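Local atomic coordinates of glutaredoxin-glutathione complex (Polygonaceae, PDB entry 5KQA), a protein that binds glutathione and probably catalyses glutathione-dependent thiol-disulfide exchange, as other glutaredoxins of the thioredoxin fold do. Residues A[32-37]-A[93-98]; A[52-57]-A[64-69]. All coordinates share one frame; numbering follows the deposited sequence.

Interaction 1. Residues A[32-37]-A[93-98]; sequences QLVNSN and NVFIGG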
ATOM      1  N   GLN A  32      -4.462   3.065 -10.488  1.00 11.80           N
ATOM      2  CA  GLN A  32      -5.868   3.435 -10.326  1.00 11.80           C
ATOM      3  C   GLN A  32      -6.320   3.224  -8.881  1.00 12.07           C
ATOM      4  O   GLN A  32      -7.130   3.981  -8.354  1.00 11.94           O
ATOM      5  CB  GLN A  32      -6.756   2.619 -11.275  1.00 19.70           C
ATOM      6  CG  GLN A  32      -8.194   3.141 -11.449  1.00 33.45           C
ATOM      7  CD  GLN A  32      -9.178   2.648 -10.382  1.00 46.65           C
ATOM      8  OE1 GLN A  32      -9.031   1.553  -9.828  1.00 39.29           O
ATOM      9  NE2 GLN A  32     -10.198   3.464 -10.100  1.00 24.46           N
ATOM     10  N   LEU A  33      -5.817   2.175  -8.245  1.00  8.21           N
ATOM     11  CA  LEU A  33      -6.159   1.926  -6.848  1.00  7.57           C
ATOM     12  C   LEU A  33      -5.577   3.015  -5.962  1.00  9.13           C
ATOM     13  O   LEU A  33      -6.244   3.519  -5.056  1.00 10.82           O
ATOM     14  CB  LEU A  33      -5.649   0.563  -6.393  1.00  7.08           C
ATOM     15  CG  LEU A  33      -6.467  -0.580  -6.973  1.00 11.68           C
ATOM     16  CD1 LEU A  33      -5.718  -1.898  -6.819  1.00  9.60           C
ATOM     17  CD2 LEU A  33      -7.821  -0.610  -6.272  1.00 15.37           C
ATOM     18  N   VAL A  34      -4.325   3.372  -6.225  1.00  7.51           N
ATOM     19  CA  VAL A  34      -3.671   4.430  -5.469  1.00 10.24           C
ATOM     20  C   VAL A  34      -4.383   5.770  -5.686  1.00 11.22           C
ATOM     21  O   VAL A  34      -4.568   6.543  -4.740  1.00 11.29           O
ATOM     22  CB  VAL A  34      -2.180   4.519  -5.853  1.00 11.13           C
ATOM     23  CG1 VAL A  34      -1.543   5.791  -5.332  1.00 10.52           C
ATOM     24  CG2 VAL A  34      -1.448   3.307  -5.286  1.00  9.93           C
ATOM     25  N   ASN A  35      -4.807   6.028  -6.922  1.00  7.12           N
ATOM     26  CA  ASN A  35      -5.499   7.270  -7.245  1.00 11.51           C
ATOM     27  C   ASN A  35      -6.893   7.353  -6.629  1.00 15.96           C
ATOM     28  O   ASN A  35      -7.445   8.441  -6.475  1.00 15.86           O
ATOM     29  CB  ASN A  35      -5.635   7.446  -8.764  1.00 11.84           C
ATOM     30  CG  ASN A  35      -4.312   7.694  -9.447  1.00 18.80           C
ATOM     31  OD1 ASN A  35      -3.324   8.057  -8.812  1.00 17.28           O
ATOM     32  ND2 ASN A  35      -4.286   7.501 -10.762  1.00 28.09           N
ATOM     33  N   SER A  36      -7.479   6.209  -6.296  1.00  8.79           N
ATOM     34  CA  SER A  36      -8.876   6.206  -5.885  1.00 12.33           C
ATOM     35  C   SER A  36      -9.041   5.775  -4.429  1.00  9.33           C
ATOM     36  O   SER A  36     -10.136   5.429  -3.991  1.00 11.05           O
ATOM     37  CB  SER A  36      -9.691   5.301  -6.820  1.00 12.66           C
ATOM     38  OG  SER A  36      -9.220   3.965  -6.747  1.00 21.04           O
ATOM     39  N   ASN A  37      -7.943   5.815  -3.680  1.00  9.13           N
ATOM     40  CA  ASN A  37      -7.970   5.536  -2.249  1.00 11.83           C
ATOM     41  C   ASN A  37      -6.983   6.412  -1.520  1.00  8.36           C
ATOM     42  O   ASN A  37      -5.813   6.445  -1.881  1.00 12.70           O
ATOM     43  CB  ASN A  37      -7.652   4.070  -1.967  1.00 11.78           C
ATOM     44  CG  ASN A  37      -8.766   3.149  -2.381  1.00 12.35           C
ATOM     45  OD1 ASN A  37      -9.740   2.989  -1.661  1.00  9.00           O
ATOM     46  ND2 ASN A  37      -8.625   2.528  -3.546  1.00 15.53           N
ATOM     47  N   ASN A  93       3.093  -2.823   1.043  1.00  7.27           N
ATOM     48  CA  ASN A  93       3.540  -1.690   0.244  1.00  6.82           C
ATOM     49  C   ASN A  93       2.439  -0.639   0.315  1.00  6.06           C
ATOM     50  O   ASN A  93       1.388  -0.777  -0.315  1.00  8.05           O
ATOM     51  CB  ASN A  93       3.831  -2.112  -1.195  1.00  5.64           C
ATOM     52  CG  ASN A  93       4.707  -1.116  -1.940  1.00 11.09           C
ATOM     53  OD1 ASN A  93       4.675   0.081  -1.673  1.00 10.69           O
ATOM     54  ND2 ASN A  93       5.493  -1.613  -2.884  1.00  8.32           N
ATOM     55  N   VAL A  94       2.683   0.384   1.123  1.00  7.65           N
ATOM     56  CA  VAL A  94       1.684   1.386   1.493  1.00 10.91           C
ATOM     57  C   VAL A  94       1.783   2.690   0.684  1.00  8.76           C
ATOM     58  O   VAL A  94       2.869   3.234   0.481  1.00  7.38           O
ATOM     59  CB  VAL A  94       1.808   1.725   3.009  1.00  7.58           C
ATOM     60  CG1 VAL A  94       0.740   2.736   3.451  1.00  5.72           C
ATOM     61  CG2 VAL A  94       1.726   0.454   3.843  1.00  7.84           C
ATOM     62  N   PHE A  95       0.633   3.185   0.230  1.00  6.37           N
ATOM     63  CA  PHE A  95       0.544   4.501  -0.397  1.00  8.96           C
ATOM     64  C   PHE A  95      -0.416   5.373   0.392  1.00  8.17           C
ATOM     65  O   PHE A  95      -1.452   4.899   0.856  1.00 12.19           O
ATOM     66  CB  PHE A  95       0.064   4.401  -1.846  1.00  6.02           C
ATOM     67  CG  PHE A  95       1.063   3.785  -2.781  1.00 10.10           C
ATOM     68  CD1 PHE A  95       1.324   2.424  -2.736  1.00  9.08           C
ATOM     69  CD2 PHE A  95       1.718   4.562  -3.718  1.00 10.09           C
ATOM     70  CE1 PHE A  95       2.221   1.849  -3.606  1.00 11.62           C
ATOM     71  CE2 PHE A  95       2.619   3.997  -4.592  1.00  7.55           C
ATOM     72  CZ  PHE A  95       2.878   2.634  -4.530  1.00 11.61           C
ATOM     73  N   ILE A  96      -0.064   6.646   0.540  1.00  9.84           N
ATOM     74  CA  ILE A  96      -0.923   7.625   1.206  1.00 10.30           C
ATOM     75  C   ILE A  96      -1.009   8.890   0.354  1.00 12.55           C
ATOM     76  O   ILE A  96       0.016   9.476   0.011  1.00  8.50           O
ATOM     77  CB  ILE A  96      -0.399   7.984   2.621  1.00  9.62           C
ATOM     78  CG1 ILE A  96      -0.453   6.749   3.524  1.00 12.55           C
ATOM     79  CG2 ILE A  96      -1.217   9.129   3.240  1.00  7.18           C
ATOM     80  CD1 ILE A  96       0.045   6.986   4.933  1.00 10.41           C
ATOM     81  N   GLY A  97      -2.225   9.290  -0.004  1.00  9.28           N
ATOM     82  CA  GLY A  97      -2.429  10.481  -0.813  1.00 11.64           C
ATOM     83  C   GLY A  97      -1.718  10.427  -2.156  1.00  7.52           C
ATOM     84  O   GLY A  97      -1.302  11.449  -2.685  1.00 15.11           O
ATOM     85  N   GLY A  98      -1.595   9.231  -2.717  1.00  6.85           N
ATOM     86  CA  GLY A  98      -0.963   9.071  -4.012  1.00  8.93           C
ATOM     87  C   GLY A  98       0.538   8.879  -3.920  1.00 13.89           C
ATOM     88  O   GLY A  98       1.209   8.652  -4.923  1.00 13.96           O
TER
HETATM   89  O   HOH W   1      -3.055   6.746  -2.117  1.00 11.21           O
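Val34 lays its CG2 methyl over one face of the Phe95 ring. The contact belongs to the thioredoxin fold of glutaredoxins, in which helices cover both faces of a mixed four-stranded sheet. Here the last turn of helix 20-35 packs on strand 93-96 and on the turn that follows it. CG2 of Val34 lies 3.8 Å from the centroid of the Phe95 ring and 20° off the ring normal, a CH-pi contact. It is displaced from the ring centre toward CG of Phe95, its closest ring atom, at 3.6 Å. The two side chains cross at about a right angle. The first torsion of Val34 (chi1 167°) turns CG1 opposite the backbone N and leaves CG2 beside that N. CG2 covers the ring; CG1 reaches CA of Gly98 at 3.6 Å and the CD2 side of the ring. Trp85 and Leu82 of helix 75-86 and His100 also pack against Phe95, so the ring is buried. On the far side of the sheet, Ile96 faces helix 116-122.

Gly98 has positive phi and a backbone shape in which a CB would press on O of Gly97. Its bare CA accepts the methyl of Val34 directly. Helix 20-35 ends just after Val34, at Asn35; Ser36 is the first residue outside helical geometry. O of Leu33 takes two bonds there, one from N of Ser36 and one from ND2 of Asn37. The Asn37 bond is 3.0 Å from ND2 to O of Leu33, with an N-H...O angle of 165°. One water joins the two segments by their backbones: it accepts from N of Gly98 at 2.9 Å and lies 2.8 Å from O of Asn37, to which it can donate.

Interaction 2. Residues A[52-57]-A[64-69]; sequences RVKKLF and YQTIEL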
ATOM      1  N   ARG A  52       0.377  -6.188  11.047  1.00 11.90           N
ATOM      2  CA  ARG A  52       0.817  -5.104  11.931  1.00 12.62           C
ATOM      3  C   ARG A  52       0.385  -3.722  11.440  1.00 10.83           C
ATOM      4  O   ARG A  52      -0.126  -2.909  12.222  1.00 14.04           O
ATOM      5  CB  ARG A  52       2.344  -5.119  12.096  1.00  8.93           C
ATOM      6  CG  ARG A  52       2.875  -6.192  13.033  1.00 20.07           C
ATOM      7  CD  ARG A  52       3.660  -5.571  14.183  1.00 34.16           C
ATOM      8  NE  ARG A  52       4.985  -5.137  13.759  1.00 52.20           N
ATOM      9  CZ  ARG A  52       5.568  -4.005  14.139  1.00 28.79           C
ATOM     10  NH1 ARG A  52       6.779  -3.712  13.690  1.00 34.23           N
ATOM     11  NH2 ARG A  52       4.947  -3.167  14.960  1.00 22.97           N
ATOM     12  N   VAL A  53       0.593  -3.443  10.154  1.00 11.70           N
ATOM     13  CA  VAL A  53       0.313  -2.098   9.650  1.00 10.97           C
ATOM     14  C   VAL A  53      -1.187  -1.867   9.615  1.00  7.98           C
ATOM     15  O   VAL A  53      -1.651  -0.762   9.898  1.00  8.98           O
ATOM     16  CB  VAL A  53       0.919  -1.819   8.234  1.00 13.20           C
ATOM     17  CG1 VAL A  53       2.427  -1.986   8.246  1.00 25.66           C
ATOM     18  CG2 VAL A  53       0.281  -2.676   7.165  1.00 17.13           C
ATOM     19  N   LYS A  54      -1.949  -2.913   9.300  1.00 12.39           N
ATOM     20  CA  LYS A  54      -3.406  -2.809   9.303  1.00 11.62           C
ATOM     21  C   LYS A  54      -3.927  -2.523  10.710  1.00 12.46           C
ATOM     22  O   LYS A  54      -4.829  -1.702  10.901  1.00  8.43           O
ATOM     23  CB  LYS A  54      -4.057  -4.089   8.767  1.00 13.98           C
ATOM     24  CG  LYS A  54      -3.865  -4.347   7.287  1.00 15.88           C
ATOM     25  CD  LYS A  54      -4.274  -5.782   6.961  1.00 14.52           C
ATOM     26  CE  LYS A  54      -3.835  -6.194   5.579  1.00 20.75           C
ATOM     27  NZ  LYS A  54      -4.132  -7.640   5.296  1.00 15.72           N
ATOM     28  N   LYS A  55      -3.374  -3.225  11.692  1.00  9.30           N
ATOM     29  CA  LYS A  55      -3.757  -3.014  13.085  1.00 12.68           C
ATOM     30  C   LYS A  55      -3.474  -1.570  13.534  1.00 13.82           C
ATOM     31  O   LYS A  55      -4.296  -0.947  14.207  1.00 10.82           O
ATOM     32  CB  LYS A  55      -3.018  -4.012  13.980  1.00 19.37           C
ATOM     33  CG  LYS A  55      -3.530  -4.103  15.404  1.00 20.88           C
ATOM     34  CD  LYS A  55      -2.919  -5.316  16.101  1.00 43.07           C
ATOM     35  CE  LYS A  55      -3.491  -5.531  17.498  1.00 45.59           C
ATOM     36  NZ  LYS A  55      -3.109  -4.444  18.448  1.00 51.45           N
ATOM     37  N   LEU A  56      -2.311  -1.042  13.157  1.00  9.77           N
ATOM     38  CA  LEU A  56      -1.974   0.356  13.444  1.00 14.13           C
ATOM     39  C   LEU A  56      -2.999   1.312  12.843  1.00 13.84           C
ATOM     40  O   LEU A  56      -3.510   2.196  13.527  1.00 13.20           O
ATOM     41  CB  LEU A  56      -0.580   0.707  12.912  1.00 15.69           C
ATOM     42  CG  LEU A  56      -0.180   2.184  13.083  1.00 16.43           C
ATOM     43  CD1 LEU A  56       0.209   2.481  14.514  1.00 20.09           C
ATOM     44  CD2 LEU A  56       0.921   2.595  12.140  1.00 13.65           C
ATOM     45  N   PHE A  57      -3.286   1.146  11.556  1.00 12.19           N
ATOM     46  CA  PHE A  57      -4.263   1.999  10.885  1.00 14.67           C
ATOM     47  C   PHE A  57      -5.647   1.862  11.510  1.00 14.70           C
ATOM     48  O   PHE A  57      -6.368   2.851  11.623  1.00 15.17           O
ATOM     49  CB  PHE A  57      -4.328   1.679   9.386  1.00  9.51           C
ATOM     50  CG  PHE A  57      -3.111   2.095   8.636  1.00 11.14           C
ATOM     51  CD1 PHE A  57      -2.495   3.307   8.915  1.00 12.98           C
ATOM     52  CD2 PHE A  57      -2.569   1.277   7.664  1.00 10.89           C
ATOM     53  CE1 PHE A  57      -1.365   3.700   8.231  1.00 15.29           C
ATOM     54  CE2 PHE A  57      -1.431   1.664   6.978  1.00 10.05           C
ATOM     55  CZ  PHE A  57      -0.833   2.877   7.261  1.00 15.01           C
ATOM     56  N   TYR A  64      -8.543   2.330   5.070  1.00 12.31           N
ATOM     57  CA  TYR A  64      -7.629   1.937   4.024  1.00 12.86           C
ATOM     58  C   TYR A  64      -8.267   0.903   3.122  1.00 14.14           C
ATOM     59  O   TYR A  64      -9.189   0.190   3.520  1.00  9.99           O
ATOM     60  CB  TYR A  64      -6.337   1.385   4.623  1.00 10.16           C
ATOM     61  CG  TYR A  64      -6.571   0.292   5.623  1.00 12.96           C
ATOM     62  CD1 TYR A  64      -6.749   0.590   6.966  1.00 16.28           C
ATOM     63  CD2 TYR A  64      -6.639  -1.036   5.228  1.00 11.80           C
ATOM     64  CE1 TYR A  64      -6.976  -0.400   7.897  1.00  8.67           C
ATOM     65  CE2 TYR A  64      -6.870  -2.037   6.156  1.00 15.27           C
ATOM     66  CZ  TYR A  64      -7.027  -1.708   7.493  1.00 12.74           C
ATOM     67  OH  TYR A  64      -7.261  -2.687   8.434  1.00 17.87           O
ATOM     68  N   GLN A  65      -7.774   0.851   1.895  1.00 11.27           N
ATOM     69  CA  GLN A  65      -8.093  -0.228   0.985  1.00 11.42           C
ATOM     70  C   GLN A  65      -6.969  -1.249   1.056  1.00 12.27           C
ATOM     71  O   GLN A  65      -5.810  -0.937   0.765  1.00 10.64           O
ATOM     72  CB  GLN A  65      -8.263   0.294  -0.449  1.00 13.89           C
ATOM     73  CG  GLN A  65      -8.527  -0.801  -1.467  1.00  8.01           C
ATOM     74  CD  GLN A  65      -9.870  -1.420  -1.252  1.00  9.91           C
ATOM     75  OE1 GLN A  65     -10.887  -0.745  -1.385  1.00  7.33           O
ATOM     76  NE2 GLN A  65      -9.895  -2.710  -0.896  1.00  7.65           N
ATOM     77  N   THR A  66      -7.311  -2.463   1.471  1.00 12.70           N
ATOM     78  CA  THR A  66      -6.389  -3.583   1.399  1.00  8.10           C
ATOM     79  C   THR A  66      -6.520  -4.288   0.058  1.00 12.50           C
ATOM     80  O   THR A  66      -7.635  -4.525  -0.429  1.00 12.12           O
ATOM     81  CB  THR A  66      -6.648  -4.609   2.509  1.00 11.30           C
ATOM     82  OG1 THR A  66      -6.433  -4.000   3.777  1.00 16.60           O
ATOM     83  CG2 THR A  66      -5.716  -5.797   2.357  1.00 11.45           C
ATOM     84  N   ILE A  67      -5.383  -4.643  -0.526  1.00  6.03           N
ATOM     85  CA  ILE A  67      -5.372  -5.424  -1.749  1.00  7.43           C
ATOM     86  C   ILE A  67      -4.449  -6.613  -1.521  1.00 12.72           C
ATOM     87  O   ILE A  67      -3.237  -6.459  -1.408  1.00  9.07           O
ATOM     88  CB  ILE A  67      -4.897  -4.598  -2.972  1.00 10.29           C
ATOM     89  CG1 ILE A  67      -5.828  -3.399  -3.226  1.00 13.33           C
ATOM     90  CG2 ILE A  67      -4.826  -5.482  -4.215  1.00  9.42           C
ATOM     91  CD1 ILE A  67      -7.213  -3.795  -3.798  1.00  7.24           C
ATOM     92  N   GLU A  68      -5.034  -7.799  -1.429  1.00 10.47           N
ATOM     93  CA  GLU A  68      -4.269  -9.006  -1.136  1.00 10.59           C
ATOM     94  C   GLU A  68      -3.732  -9.620  -2.416  1.00 11.57           C
ATOM     95  O   GLU A  68      -4.487 -10.241  -3.159  1.00 10.69           O
ATOM     96  CB  GLU A  68      -5.139 -10.026  -0.394  1.00  8.90           C
ATOM     97  CG  GLU A  68      -5.741  -9.524   0.913  1.00 10.80           C
ATOM     98  CD  GLU A  68      -4.709  -9.405   2.022  1.00 17.01           C
ATOM     99  OE1 GLU A  68      -3.505  -9.444   1.707  1.00 20.47           O
ATOM    100  OE2 GLU A  68      -5.096  -9.283   3.208  1.00 15.45           O
ATOM    101  N   LEU A  69      -2.436  -9.461  -2.673  1.00  8.78           N
ATOM    102  CA  LEU A  69      -1.864  -9.901  -3.943  1.00 15.16           C
ATOM    103  C   LEU A  69      -2.010 -11.411  -4.172  1.00 12.63           C
ATOM    104  O   LEU A  69      -2.179 -11.869  -5.311  1.00  8.16           O
ATOM    105  CB  LEU A  69      -0.393  -9.509  -4.024  1.00 11.29           C
ATOM    106  CG  LEU A  69      -0.071  -8.024  -3.917  1.00 17.45           C
ATOM    107  CD1 LEU A  69       1.418  -7.824  -4.181  1.00 12.88           C
ATOM    108  CD2 LEU A  69      -0.928  -7.227  -4.880  1.00 12.86           C
TER
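Lys54 leaves helix 48-60 and runs past Tyr64 and Thr66 to Glu68. Its CB lies 3.5 Å from OH of Tyr64. CG passes CE2 of the same ring at 4.0 Å, and the two side chains cross at about a right angle. Beyond CG the lysine is extended, which carries CE to Thr66, 3.8 Å from CG2. At the tip, NZ forms a salt bridge with OE2 of Glu68 at 2.8 Å. It meets that oxygen on the syn side, 30° out of the carboxylate plane. Glu68 bends at chi2 (-73°) to bring its carboxylate back toward the lysine. Ser43 OG bonds both NZ of Lys54 and OE1 of Glu68. This ties the pair to strand 39-43, the first strand of a beta-alpha-beta unit completed by helix 48-60 and strand 65-68. One turn along the helix from Lys54, CB of Phe57 rests 3.6 Å from CD1 of Tyr64. The two rings lie obliquely, with planes at 45° and centroids 6.0 Å apart. Phe57 also packs on Leu39 and Val41, while the hydroxyl of Tyr64 is hydrogen-bonded to OD1 of Asp58.

How the interactions relate
Interactions 1 and 2 pack helices on opposite faces of the same sheet, with centres about 12 Å apart. Strand 39-43 lies between strands 65-68 and 93-96. Interaction 2 is nested in the chain between the segments of interaction 1. The two sets of residues meet, among other places, where CD1 of Leu33 lies 3.9 Å from CD1 of Ile67 and where CG1 of Val94 lies 4.1 Å from CZ of Phe57. OD1 of Asn37 also packs on CB of Gln65. Bound glutathione is about 10 Å from the Glu68 side chain and about 12 Å from that of Phe95. Helix 48-60 follows Cys47, a residue of the glutathione pocket.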